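Local coordinates for probable hydrolase (Pseudomonas aeruginosa, PDB 7AL5) that probably acts as a hydrolase of the alpha/beta hydrolase superfamily, at the interface of chains A and B. Residues are numbered along the deposited sequence; one frame, centred on the assembly and turned at random. Chains: chain A/B, Probable hydrolase.

The interface of chains A and B. Residues chain A 1-4; chain B 163-164, 179, 183-184, 187.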
# COMPACT_ATOMS: atom_id res chain seq x y z
N MSE A 1 15.21 -37.28 -11.15
CA MSE A 1 14.03 -37.24 -12.02
C MSE A 1 13.16 -35.99 -11.78
O MSE A 1 12.60 -35.43 -12.73
CB MSE A 1 13.18 -38.49 -11.78
CG MSE A 1 13.87 -39.78 -12.20
SE MSE A 1 14.35 -39.85 -14.06
CE MSE A 1 12.55 -39.93 -14.81
N SER A 2 13.07 -35.57 -10.53
CA SER A 2 12.15 -34.51 -10.13
C SER A 2 12.69 -33.12 -10.48
O SER A 2 13.87 -32.82 -10.28
CB SER A 2 11.90 -34.62 -8.62
OG SER A 2 10.86 -33.77 -8.17
N LEU A 3 11.84 -32.25 -11.05
CA LEU A 3 12.21 -30.84 -11.37
C LEU A 3 12.30 -30.11 -10.02
O LEU A 3 11.38 -30.27 -9.19
CB LEU A 3 11.16 -30.22 -12.30
CG LEU A 3 11.57 -29.92 -13.75
CD1 LEU A 3 12.74 -30.77 -14.22
CD2 LEU A 3 10.38 -30.10 -14.70
N GLN A 4 13.36 -29.32 -9.82
CA GLN A 4 13.65 -28.58 -8.59
C GLN A 4 13.33 -27.10 -8.74
O GLN A 4 13.22 -26.55 -9.84
CB GLN A 4 15.12 -28.77 -8.20
CG GLN A 4 16.06 -28.50 -9.35
CD GLN A 4 17.48 -28.22 -8.90
OE1 GLN A 4 17.78 -28.19 -7.70
NE2 GLN A 4 18.37 -27.97 -9.86
N LEU B 163 9.30 -31.24 -1.08
CA LEU B 163 8.82 -30.76 -2.37
C LEU B 163 7.96 -31.81 -3.09
O LEU B 163 6.97 -31.46 -3.75
CB LEU B 163 10.03 -30.34 -3.21
CG LEU B 163 9.88 -30.31 -4.72
CD1 LEU B 163 8.83 -29.31 -5.18
CD2 LEU B 163 11.24 -30.00 -5.35
N GLU B 164 8.30 -33.08 -3.00
CA GLU B 164 7.53 -34.11 -3.72
C GLU B 164 6.12 -34.13 -3.11
O GLU B 164 5.19 -34.37 -3.85
CB GLU B 164 8.30 -35.43 -3.73
CG GLU B 164 8.57 -35.95 -5.13
CD GLU B 164 9.99 -35.81 -5.66
OE1 GLU B 164 10.52 -36.79 -6.25
OE2 GLU B 164 10.58 -34.72 -5.50
N ARG B 179 1.84 -35.60 -13.39
CA ARG B 179 3.01 -35.36 -12.53
C ARG B 179 3.88 -34.29 -13.17
O ARG B 179 4.22 -33.36 -12.50
CB ARG B 179 3.72 -36.71 -12.37
CG ARG B 179 5.04 -36.67 -11.61
CD ARG B 179 4.84 -36.35 -10.16
NE ARG B 179 6.08 -35.91 -9.53
CZ ARG B 179 6.47 -36.23 -8.31
NH1 ARG B 179 7.61 -35.77 -7.85
NH2 ARG B 179 5.73 -37.02 -7.57
N GLU B 183 4.62 -30.61 -11.79
CA GLU B 183 6.01 -30.22 -11.52
C GLU B 183 6.32 -28.89 -12.19
O GLU B 183 6.93 -27.99 -11.59
CB GLU B 183 6.95 -31.31 -12.02
CG GLU B 183 7.16 -32.42 -11.01
CD GLU B 183 8.17 -33.47 -11.46
OE1 GLU B 183 8.81 -33.28 -12.53
OE2 GLU B 183 8.34 -34.48 -10.74
N LEU B 184 5.89 -28.75 -13.43
CA LEU B 184 6.11 -27.51 -14.16
C LEU B 184 5.43 -26.34 -13.43
O LEU B 184 6.05 -25.30 -13.22
CB LEU B 184 5.58 -27.67 -15.59
CG LEU B 184 6.29 -28.68 -16.49
CD1 LEU B 184 5.57 -29.00 -17.81
CD2 LEU B 184 7.65 -28.10 -16.78
N GLN B 187 7.20 -25.15 -10.08
CA GLN B 187 8.41 -24.34 -10.13
C GLN B 187 8.09 -22.86 -10.08
O GLN B 187 8.88 -22.08 -9.55
CB GLN B 187 9.21 -24.64 -11.38
CG GLN B 187 9.54 -26.08 -11.53
CD GLN B 187 10.65 -26.31 -12.53
OE1 GLN B 187 10.39 -26.55 -13.72
NE2 GLN B 187 11.90 -26.24 -12.07
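The N-terminal tail of one alpha/beta hydrolase copy lies across two helices of the other. The tail, from the selenomethionine A:Met1 to A:Gln4, is loop ahead of strand 7-11. Helices 163-171 and 179-189 of chain B receive it. The whole interface is two-fold symmetric, so the contact recurs with the chains exchanged; this pairing may or may not be the biological one.

A:Leu3 gives up the most surface here, 88 Å². Its CB lies 3.9 Å from both B:Glu183 OE1 and B:Gln187 CD. One atom further, CG sits 3.6 Å from B:Gln187 OE1, the amide oxygen. At the tip, the CD2 methyl faces that same oxygen and meets B:Leu184 CD2 at 4.0 Å. A:Leu3 crosses B:Leu184 and B:Gln187 obliquely. B:Leu163 CD2 approaches the backbone carbonyl oxygen of A:Leu3.

B:Gln187 starts with CG anti to its carbonyl carbon (chi1 -55°) and runs extended beyond CG. Its amide thus flanks A:Leu3 with the oxygen and reaches the backbone with the nitrogen. NE2 donates to A:Gln4 O at 2.6 Å. The bond is bent, 137° at the hydrogen, and the donor stands above the carbonyl plane.

A:Ser2 holds OG anti to its backbone N (chi1 -170°). The hydroxyl makes a weak hydrogen bond to B:Glu164 OE2 at 2.9 Å, and CB rests against the same carboxylate. Alongside, B:Arg179 bridges the two helices, the edge of its guanidinium turned towards A:Ser2 OG. Its charge may offset the two acidic groups facing the tail. Its NE and NH1 grip B:Glu183 OE2 side-on, with NE at 2.9 Å and the acceptor in the guanidinium plane. NH1 also forms a longer salt bridge to B:Glu164 OE1, at 3.5 Å.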